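Enterochelin esterase (Salmonella enterica subsp. enterica serovar Typhimurium, PDB 3MGA) probably hydrolyses the ester bonds of the siderophore ferric enterobactin, helping to release its iron inside the bacterium. Local coordinates at residues Arg202-Trp213 and Pro233-Ala242; Thr168-Met176 and Arg187-Gly195. All blocks are in the same frame, centred on the assembly; numbering follows the deposited sequence.

Interaction 1 of 2, residues Arg202-Trp213 and Pro233-Ala242; sequences RPLAILLDGQFW and PGAVYLLIDA
From Leu204 beside Val236 to Leu207 beside Leu239, strands 204-207 and 236-240 pair in parallel, their axes 4.8 Å apart at closest and inclined by 19°. The bonding alternates as parallel pairing requires: Ala205 and Leu207 each use N and O toward strand 236-240, while Leu204 and Ile206 turn their polar backbone atoms to strand 284-288. On the face of Leu204, Ile206, Val236 and Leu238, Leu204 has CG anti to its backbone N (chi1 169°), which carries CD1 slantwise across Val236, 3.4 Å from its O and 3.9 Å from CG1. Further along, Ile206 CG2 meets Ile240 CD1 at 3.8 Å, and helix 256-273 covers this side. The opposite face is built differently. Ala205 CB approaches the Tyr237 ring obliquely, and Leu239 CB lies 3.6 Å from Gly210 CA, bringing the start of helix 210-216 down onto the strand. Leu239 CD2 continues to Trp213 CB, with helix 385-399 packed beyond.

Polar bonds lock the C-terminal ends. Ile240 O accepts Gly210 N at 2.7 Å from above its carbonyl plane, and also a water that bridges to Asp209 N. Gln211, bent at chi2, accepts Ala242 N on OE1 at 3.0 Å from above the amide plane; its NE2 reaches Asp209 OD1 within that plane at 3.3 Å, which fixes the amide's rotation. Arg248 forms a salt bridge to that same OD1. Strand, helices and strand form a beta-alpha-beta crossover of the alpha/beta-hydrolase fold, in which the loop after the strand equivalent to 204-207 commonly contributes to the oxyanion hole.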
loop_
_atom_site.group_PDB
_atom_site.type_symbol
_atom_site.label_atom_id
_atom_site.label_comp_id
_atom_site.label_asym_id
_atom_site.label_seq_id
_atom_site.Cartn_x
_atom_site.Cartn_y
_atom_site.Cartn_z
ATOM N N ARG A 202 -20.188 5.919 -17.513
ATOM C CA ARG A 202 -18.887 5.869 -16.838
ATOM C C ARG A 202 -18.981 5.234 -15.468
ATOM O O ARG A 202 -19.829 5.620 -14.669
ATOM C CB ARG A 202 -18.382 7.259 -16.548
ATOM C CG ARG A 202 -18.031 8.176 -17.679
ATOM C CD ARG A 202 -17.986 9.533 -17.009
ATOM N NE ARG A 202 -17.350 10.599 -17.746
ATOM C CZ ARG A 202 -17.407 11.870 -17.368
ATOM N NH1 ARG A 202 -18.110 12.220 -16.297
ATOM N NH2 ARG A 202 -16.797 12.799 -18.083
ATOM N N PRO A 203 -18.105 4.268 -15.181
ATOM C CA PRO A 203 -18.110 3.700 -13.851
ATOM C C PRO A 203 -17.453 4.654 -12.848
ATOM O O PRO A 203 -16.534 5.406 -13.209
ATOM C CB PRO A 203 -17.226 2.468 -14.005
ATOM C CG PRO A 203 -16.307 2.808 -15.115
ATOM C CD PRO A 203 -17.132 3.600 -16.062
ATOM N N LEU A 204 -17.943 4.622 -11.613
ATOM C CA LEU A 204 -17.400 5.396 -10.511
ATOM C C LEU A 204 -16.498 4.458 -9.718
ATOM O O LEU A 204 -16.852 3.291 -9.487
ATOM C CB LEU A 204 -18.508 5.884 -9.577
ATOM C CG LEU A 204 -18.022 6.492 -8.246
ATOM C CD1 LEU A 204 -17.214 7.774 -8.490
ATOM C CD2 LEU A 204 -19.193 6.786 -7.315
ATOM N N ALA A 205 -15.347 4.975 -9.297
ATOM C CA ALA A 205 -14.396 4.216 -8.512
ATOM C C ALA A 205 -13.991 5.064 -7.321
ATOM O O ALA A 205 -13.487 6.178 -7.488
ATOM C CB ALA A 205 -13.166 3.851 -9.361
ATOM N N ILE A 206 -14.227 4.553 -6.116
ATOM C CA ILE A 206 -13.859 5.280 -4.915
ATOM C C ILE A 206 -12.563 4.748 -4.322
ATOM O O ILE A 206 -12.431 3.554 -4.040
ATOM C CB ILE A 206 -14.951 5.201 -3.853
ATOM C CG1 ILE A 206 -16.233 5.861 -4.367
ATOM C CG2 ILE A 206 -14.494 5.892 -2.576
ATOM C CD1 ILE A 206 -17.371 5.825 -3.357
ATOM N N LEU A 207 -11.601 5.646 -4.139
ATOM C CA LEU A 207 -10.324 5.283 -3.554
ATOM C C LEU A 207 -10.146 5.915 -2.185
ATOM O O LEU A 207 -10.121 7.142 -2.046
ATOM C CB LEU A 207 -9.158 5.646 -4.471
ATOM C CG LEU A 207 -8.877 4.733 -5.671
ATOM C CD1 LEU A 207 -10.043 4.639 -6.631
ATOM C CD2 LEU A 207 -7.649 5.236 -6.399
ATOM N N LEU A 208 -10.015 5.062 -1.175
ATOM C CA LEU A 208 -9.816 5.517 0.187
ATOM C C LEU A 208 -8.351 5.941 0.318
ATOM O O LEU A 208 -7.552 5.675 -0.583
ATOM C CB LEU A 208 -10.209 4.422 1.170
ATOM C CG LEU A 208 -11.683 4.018 1.063
ATOM C CD1 LEU A 208 -11.971 2.772 1.904
ATOM C CD2 LEU A 208 -12.624 5.194 1.449
ATOM N N ASP A 209 -7.996 6.597 1.422
ATOM C CA ASP A 209 -6.644 7.128 1.594
ATOM C C ASP A 209 -6.296 7.979 0.369
ATOM O O ASP A 209 -5.192 7.917 -0.176
ATOM C CB ASP A 209 -5.634 6.012 1.850
ATOM C CG ASP A 209 -5.760 5.426 3.256
ATOM O OD1 ASP A 209 -5.856 6.212 4.221
ATOM O OD2 ASP A 209 -5.737 4.190 3.409
ATOM N N GLY A 210 -7.267 8.785 -0.049
ATOM C CA GLY A 210 -7.123 9.656 -1.212
ATOM C C GLY A 210 -5.962 10.629 -1.142
ATOM O O GLY A 210 -5.360 10.959 -2.165
ATOM N N GLN A 211 -5.654 11.098 0.065
ATOM C CA GLN A 211 -4.558 12.034 0.264
ATOM C C GLN A 211 -3.237 11.449 -0.268
ATOM O O GLN A 211 -2.457 12.149 -0.918
ATOM C CB GLN A 211 -4.446 12.458 1.741
ATOM C CG GLN A 211 -4.018 11.376 2.755
ATOM C CD GLN A 211 -4.981 10.189 2.891
ATOM O OE1 GLN A 211 -6.147 10.268 2.520
ATOM N NE2 GLN A 211 -4.478 9.082 3.446
ATOM N N PHE A 212 -3.021 10.160 -0.030
ATOM C CA PHE A 212 -1.807 9.486 -0.467
ATOM C C PHE A 212 -1.766 9.329 -1.976
ATOM O O PHE A 212 -0.766 9.664 -2.617
ATOM C CB PHE A 212 -1.725 8.102 0.183
ATOM C CG PHE A 212 -0.427 7.401 -0.054
ATOM C CD1 PHE A 212 0.636 7.581 0.818
ATOM C CD2 PHE A 212 -0.264 6.563 -1.141
ATOM C CE1 PHE A 212 1.837 6.941 0.598
ATOM C CE2 PHE A 212 0.922 5.916 -1.364
ATOM C CZ PHE A 212 1.976 6.098 -0.499
ATOM N N TRP A 213 -2.860 8.824 -2.546
ATOM C CA TRP A 213 -2.946 8.605 -3.991
ATOM C C TRP A 213 -3.089 9.893 -4.787
ATOM O O TRP A 213 -3.057 9.864 -6.013
ATOM C CB TRP A 213 -4.077 7.629 -4.343
ATOM C CG TRP A 213 -3.925 6.319 -3.648
ATOM C CD1 TRP A 213 -4.730 5.812 -2.669
ATOM C CD2 TRP A 213 -2.866 5.381 -3.823
ATOM N NE1 TRP A 213 -4.259 4.594 -2.254
ATOM C CE2 TRP A 213 -3.107 4.310 -2.941
ATOM C CE3 TRP A 213 -1.733 5.339 -4.645
ATOM C CZ2 TRP A 213 -2.261 3.196 -2.865
ATOM C CZ3 TRP A 213 -0.907 4.247 -4.579
ATOM C CH2 TRP A 213 -1.168 3.183 -3.689
ATOM N N PRO A 233 -11.790 1.753 -18.851
ATOM C CA PRO A 233 -12.806 2.554 -19.502
ATOM C C PRO A 233 -12.754 3.986 -18.993
ATOM O O PRO A 233 -12.185 4.234 -17.924
ATOM C CB PRO A 233 -14.094 1.896 -19.030
ATOM C CG PRO A 233 -13.772 1.451 -17.629
ATOM C CD PRO A 233 -12.311 1.054 -17.661
ATOM N N GLY A 234 -13.315 4.927 -19.747
ATOM C CA GLY A 234 -13.374 6.302 -19.276
ATOM C C GLY A 234 -14.188 6.239 -17.997
ATOM O O GLY A 234 -15.296 5.721 -18.000
ATOM N N ALA A 235 -13.642 6.753 -16.904
ATOM C CA ALA A 235 -14.312 6.670 -15.612
ATOM C C ALA A 235 -14.275 7.963 -14.837
ATOM O O ALA A 235 -13.779 8.969 -15.316
ATOM C CB ALA A 235 -13.661 5.556 -14.774
ATOM N N VAL A 236 -14.838 7.902 -13.631
ATOM C CA VAL A 236 -14.876 9.009 -12.692
ATOM C C VAL A 236 -14.225 8.495 -11.426
ATOM O O VAL A 236 -14.750 7.586 -10.794
ATOM C CB VAL A 236 -16.336 9.432 -12.368
ATOM C CG1 VAL A 236 -16.372 10.455 -11.206
ATOM C CG2 VAL A 236 -17.023 9.978 -13.611
ATOM N N TYR A 237 -13.082 9.069 -11.061
ATOM C CA TYR A 237 -12.342 8.654 -9.865
ATOM C C TYR A 237 -12.516 9.619 -8.690
ATOM O O TYR A 237 -12.291 10.809 -8.829
ATOM C CB TYR A 237 -10.860 8.519 -10.198
ATOM C CG TYR A 237 -10.568 7.463 -11.235
ATOM C CD1 TYR A 237 -10.338 6.142 -10.867
ATOM C CD2 TYR A 237 -10.525 7.781 -12.579
ATOM C CE1 TYR A 237 -10.072 5.170 -11.814
ATOM C CE2 TYR A 237 -10.254 6.817 -13.532
ATOM C CZ TYR A 237 -10.035 5.514 -13.144
ATOM O OH TYR A 237 -9.773 4.558 -14.093
ATOM N N LEU A 238 -12.906 9.081 -7.530
ATOM C CA LEU A 238 -13.112 9.866 -6.325
ATOM C C LEU A 238 -12.133 9.476 -5.210
ATOM O O LEU A 238 -12.232 8.396 -4.634
ATOM C CB LEU A 238 -14.535 9.664 -5.845
ATOM C CG LEU A 238 -14.984 10.445 -4.625
ATOM C CD1 LEU A 238 -14.831 11.944 -4.872
ATOM C CD2 LEU A 238 -16.419 10.090 -4.299
ATOM N N LEU A 239 -11.179 10.350 -4.907
ATOM C CA LEU A 239 -10.221 10.068 -3.841
ATOM C C LEU A 239 -10.669 10.771 -2.585
ATOM O O LEU A 239 -10.846 11.990 -2.593
ATOM C CB LEU A 239 -8.810 10.496 -4.225
ATOM C CG LEU A 239 -8.050 9.595 -5.203
ATOM C CD1 LEU A 239 -8.819 9.329 -6.479
ATOM C CD2 LEU A 239 -6.706 10.250 -5.505
ATOM N N ILE A 240 -10.857 10.008 -1.506
ATOM C CA ILE A 240 -11.320 10.593 -0.251
ATOM C C ILE A 240 -10.206 10.685 0.789
ATOM O O ILE A 240 -9.521 9.712 1.071
ATOM C CB ILE A 240 -12.498 9.810 0.345
ATOM C CG1 ILE A 240 -13.592 9.586 -0.705
ATOM C CG2 ILE A 240 -13.064 10.556 1.549
ATOM C CD1 ILE A 240 -14.766 8.791 -0.176
ATOM N N ASP A 241 -10.049 11.871 1.359
ATOM C CA ASP A 241 -9.035 12.127 2.379
ATOM C C ASP A 241 -9.474 11.463 3.670
ATOM O O ASP A 241 -10.617 11.656 4.109
ATOM C CB ASP A 241 -8.918 13.640 2.594
ATOM C CG ASP A 241 -7.768 14.035 3.490
ATOM O OD1 ASP A 241 -7.059 13.166 4.021
ATOM O OD2 ASP A 241 -7.569 15.252 3.663
ATOM N N ALA A 242 -8.586 10.667 4.260
ATOM C CA ALA A 242 -8.862 9.999 5.533
ATOM C C ALA A 242 -8.674 10.982 6.695
ATOM O O ALA A 242 -8.995 10.658 7.844
ATOM C CB ALA A 242 -7.948 8.781 5.720
HETATM O O HOH W 1 -10.130 7.654 2.856
#

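Interaction 2 of 2, residues Thr168-Met176 and Arg187-Gly195; sequences TPYSPPLMM and RRVWILTTG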
loop_
_atom_site.group_PDB
_atom_site.type_symbol
_atom_site.label_atom_id
_atom_site.label_comp_id
_atom_site.label_asym_id
_atom_site.label_seq_id
_atom_site.Cartn_x
_atom_site.Cartn_y
_atom_site.Cartn_z
ATOM N N THR A 168 0.206 12.107 -19.155
ATOM C CA THR A 168 -0.546 13.231 -18.603
ATOM C C THR A 168 -2.050 13.099 -18.868
ATOM O O THR A 168 -2.457 12.768 -19.981
ATOM C CB THR A 168 -0.070 14.568 -19.202
ATOM O OG1 THR A 168 1.340 14.722 -18.988
ATOM C CG2 THR A 168 -0.824 15.743 -18.565
ATOM N N PRO A 169 -2.880 13.349 -17.836
ATOM C CA PRO A 169 -4.328 13.256 -18.012
ATOM C C PRO A 169 -4.905 14.466 -18.738
ATOM O O PRO A 169 -4.590 15.606 -18.384
ATOM C CB PRO A 169 -4.856 13.171 -16.579
ATOM C CG PRO A 169 -3.791 13.736 -15.726
ATOM C CD PRO A 169 -2.499 13.548 -16.424
ATOM N N TYR A 170 -5.748 14.220 -19.743
ATOM C CA TYR A 170 -6.352 15.308 -20.509
ATOM C C TYR A 170 -7.087 16.273 -19.579
ATOM O O TYR A 170 -7.089 17.489 -19.812
ATOM C CB TYR A 170 -7.315 14.784 -21.586
ATOM C CG TYR A 170 -6.700 13.761 -22.520
ATOM C CD1 TYR A 170 -5.534 14.048 -23.226
ATOM C CD2 TYR A 170 -7.314 12.532 -22.740
ATOM C CE1 TYR A 170 -4.967 13.116 -24.090
ATOM C CE2 TYR A 170 -6.762 11.598 -23.611
ATOM C CZ TYR A 170 -5.587 11.896 -24.282
ATOM O OH TYR A 170 -5.032 10.975 -25.145
ATOM N N SER A 171 -7.708 15.721 -18.534
ATOM C CA SER A 171 -8.432 16.502 -17.550
ATOM C C SER A 171 -7.629 16.616 -16.256
ATOM O O SER A 171 -7.148 15.608 -15.730
ATOM C CB SER A 171 -9.766 15.835 -17.218
ATOM O OG SER A 171 -10.539 15.600 -18.372
ATOM N N PRO A 172 -7.477 17.839 -15.732
ATOM C CA PRO A 172 -6.771 17.974 -14.469
ATOM C C PRO A 172 -7.650 17.526 -13.298
ATOM O O PRO A 172 -8.879 17.650 -13.366
ATOM C CB PRO A 172 -6.510 19.466 -14.371
ATOM C CG PRO A 172 -7.601 20.089 -15.159
ATOM C CD PRO A 172 -7.911 19.140 -16.267
ATOM N N PRO A 173 -7.029 16.987 -12.236
ATOM C CA PRO A 173 -7.793 16.565 -11.072
ATOM C C PRO A 173 -8.417 17.764 -10.377
ATOM O O PRO A 173 -7.779 18.802 -10.262
ATOM C CB PRO A 173 -6.744 15.901 -10.175
ATOM C CG PRO A 173 -5.422 16.403 -10.664
ATOM C CD PRO A 173 -5.589 16.706 -12.101
ATOM N N LEU A 174 -9.662 17.630 -9.947
ATOM C CA LEU A 174 -10.364 18.710 -9.273
ATOM C C LEU A 174 -10.451 18.359 -7.803
ATOM O O LEU A 174 -10.424 17.187 -7.445
ATOM C CB LEU A 174 -11.756 18.892 -9.863
ATOM C CG LEU A 174 -11.821 19.225 -11.364
ATOM C CD1 LEU A 174 -13.247 19.119 -11.888
ATOM C CD2 LEU A 174 -11.244 20.609 -11.642
HETATM N N MSE A 175 -10.551 19.384 -6.965
HETATM C CA MSE A 175 -10.628 19.226 -5.520
HETATM C C MSE A 175 -11.910 19.838 -4.982
HETATM O O MSE A 175 -12.356 20.893 -5.437
HETATM C CB MSE A 175 -9.410 19.881 -4.863
HETATM C CG MSE A 175 -8.127 19.115 -5.093
HETATM SE SE MSE A 175 -6.499 20.120 -4.716
HETATM C CE MSE A 175 -6.672 21.478 -6.109
HETATM N N MSE A 176 -12.493 19.169 -3.998
HETATM C CA MSE A 176 -13.716 19.619 -3.405
HETATM C C MSE A 176 -13.644 19.425 -1.896
HETATM O O MSE A 176 -13.053 18.462 -1.398
HETATM C CB MSE A 176 -14.828 18.794 -4.025
HETATM C CG MSE A 176 -16.195 19.021 -3.495
HETATM SE SE MSE A 176 -17.425 17.803 -4.387
HETATM C CE MSE A 176 -18.935 18.171 -3.212
ATOM N N ARG A 187 -13.613 17.660 4.926
ATOM C CA ARG A 187 -12.565 16.853 4.327
ATOM C C ARG A 187 -12.409 17.108 2.836
ATOM O O ARG A 187 -13.355 17.481 2.185
ATOM C CB ARG A 187 -13.067 15.444 4.533
ATOM C CG ARG A 187 -12.390 14.321 3.915
ATOM C CD ARG A 187 -13.405 13.196 3.926
ATOM N NE ARG A 187 -14.039 13.046 5.244
ATOM C CZ ARG A 187 -13.663 12.175 6.178
ATOM N NH1 ARG A 187 -12.663 11.318 5.961
ATOM N NH2 ARG A 187 -14.321 12.138 7.333
ATOM N N ARG A 188 -11.214 16.870 2.302
ATOM C CA ARG A 188 -10.949 17.041 0.881
ATOM C C ARG A 188 -11.273 15.775 0.126
ATOM O O ARG A 188 -11.033 14.669 0.622
ATOM C CB ARG A 188 -9.462 17.306 0.608
ATOM C CG ARG A 188 -8.893 18.598 1.131
ATOM C CD ARG A 188 -7.368 18.602 0.963
ATOM N NE ARG A 188 -6.707 17.578 1.776
ATOM C CZ ARG A 188 -5.398 17.321 1.768
ATOM N NH1 ARG A 188 -4.573 18.005 0.975
ATOM N NH2 ARG A 188 -4.904 16.366 2.555
ATOM N N VAL A 189 -11.794 15.952 -1.085
ATOM C CA VAL A 189 -12.061 14.851 -1.995
ATOM C C VAL A 189 -11.537 15.297 -3.372
ATOM O O VAL A 189 -11.659 16.476 -3.750
ATOM C CB VAL A 189 -13.548 14.474 -2.062
ATOM C CG1 VAL A 189 -14.031 13.964 -0.694
ATOM C CG2 VAL A 189 -14.397 15.662 -2.548
ATOM N N TRP A 190 -10.911 14.382 -4.098
ATOM C CA TRP A 190 -10.389 14.700 -5.418
ATOM C C TRP A 190 -11.211 14.001 -6.494
ATOM O O TRP A 190 -11.679 12.885 -6.304
ATOM C CB TRP A 190 -8.932 14.284 -5.538
ATOM C CG TRP A 190 -7.962 15.080 -4.727
ATOM C CD1 TRP A 190 -7.193 16.121 -5.169
ATOM C CD2 TRP A 190 -7.609 14.879 -3.353
ATOM N NE1 TRP A 190 -6.386 16.583 -4.153
ATOM C CE2 TRP A 190 -6.630 15.843 -3.026
ATOM C CE3 TRP A 190 -8.019 13.980 -2.367
ATOM C CZ2 TRP A 190 -6.070 15.933 -1.760
ATOM C CZ3 TRP A 190 -7.462 14.074 -1.105
ATOM C CH2 TRP A 190 -6.498 15.040 -0.815
ATOM N N ILE A 191 -11.383 14.655 -7.632
ATOM C CA ILE A 191 -12.160 14.076 -8.713
ATOM C C ILE A 191 -11.383 14.078 -10.011
ATOM O O ILE A 191 -10.965 15.125 -10.480
ATOM C CB ILE A 191 -13.465 14.854 -8.957
ATOM C CG1 ILE A 191 -14.338 14.873 -7.705
ATOM C CG2 ILE A 191 -14.255 14.223 -10.103
ATOM C CD1 ILE A 191 -15.639 15.672 -7.891
ATOM N N LEU A 192 -11.195 12.905 -10.590
ATOM C CA LEU A 192 -10.535 12.789 -11.882
ATOM C C LEU A 192 -11.477 12.069 -12.838
ATOM O O LEU A 192 -12.062 11.064 -12.477
ATOM C CB LEU A 192 -9.236 11.985 -11.789
ATOM C CG LEU A 192 -8.543 11.758 -13.140
ATOM C CD1 LEU A 192 -7.983 13.075 -13.650
ATOM C CD2 LEU A 192 -7.436 10.721 -13.028
ATOM N N THR A 193 -11.624 12.597 -14.047
ATOM C CA THR A 193 -12.445 11.970 -15.072
ATOM C C THR A 193 -11.498 11.615 -16.214
ATOM O O THR A 193 -10.617 12.401 -16.545
ATOM C CB THR A 193 -13.542 12.915 -15.597
ATOM O OG1 THR A 193 -12.937 14.038 -16.238
ATOM C CG2 THR A 193 -14.433 13.396 -14.468
ATOM N N THR A 194 -11.675 10.448 -16.822
ATOM C CA THR A 194 -10.796 10.020 -17.910
ATOM C C THR A 194 -11.527 9.729 -19.224
ATOM O O THR A 194 -11.006 9.029 -20.092
ATOM C CB THR A 194 -9.978 8.780 -17.491
ATOM O OG1 THR A 194 -10.858 7.673 -17.221
ATOM C CG2 THR A 194 -9.158 9.096 -16.257
ATOM N N GLY A 195 -12.726 10.276 -19.376
ATOM C CA GLY A 195 -13.504 10.085 -20.598
ATOM C C GLY A 195 -14.763 10.932 -20.590
ATOM O O GLY A 195 -15.339 11.184 -19.527
HETATM O O HOH W 2 -10.805 15.679 -14.401
#
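The indole of Trp190 meets Met175, a selenomethionine, on an oblique approach: SE lies 4.5 Å from the centroid of the five-membered ring and 61° off its normal. This Met-aromatic contact is doubtful in detail: Met175 has two conformers and its CG is modelled too close to the ring. Arg188 CB lies over one face of the indole, offset toward the rim, while Arg188 NH2 sits at the ring's edge in its plane. Trp190 CH2 stands 3.6 Å above the Arg188 guanidinium plane, over its centre; salt bridges to Glu215 and Asp241 hold that group.

Across the sheet from Trp190, Met176 and Val189 run side by side, with Met176 CB 3.5 Å from Val189 CG2. In Met176, also a selenomethionine, CG stands opposite the backbone N (chi1 176°) and the extended chain carries SE out beyond Val189 CG2 to near Ile191 CD1, where Gln269 of helix 256-273 packs. Four backbone bonds set the register: Leu174 and Ile191 exchange N-H and C=O, with Leu174 N to Ile191 O at 2.9 Å and nearly straight (176°), and Met176 and Val189 do the same. On the N-terminal side of Leu174 a water takes over, donating to Pro172 O at 2.9 Å and accepting from Thr193 N at 3.2 Å. Alternating hydrogen-bonded and non-hydrogen-bonded pairs mark the antiparallel beta hairpin 174-180/185-193, which forms one margin of the mixed esterase sheet.

Both interactions belong to one mixed sheet and meet where strand 185-193 borders strand 236-240: Leu192 O lies 2.6 Å from Tyr237 N, a probable hydrogen bond. Interaction 1 is buried inside the sheet, its parallel strands sandwiched between helices and its aliphatic side chains packed on both faces. Interaction 2 is partly buried; its strand 174-180 is outermost in the chain's sheet, with Leu174 and Met175 exposed, while Val189 to Leu192 on strand 185-193 are buried. Antiparallel pairing through a hairpin contrasts with parallel pairing through a helical crossover. Charged groups tie the two together: Arg188 reaches from interaction 2 to Asp241 of interaction 1, and Arg202 probably donates to Gly195 O at the other end.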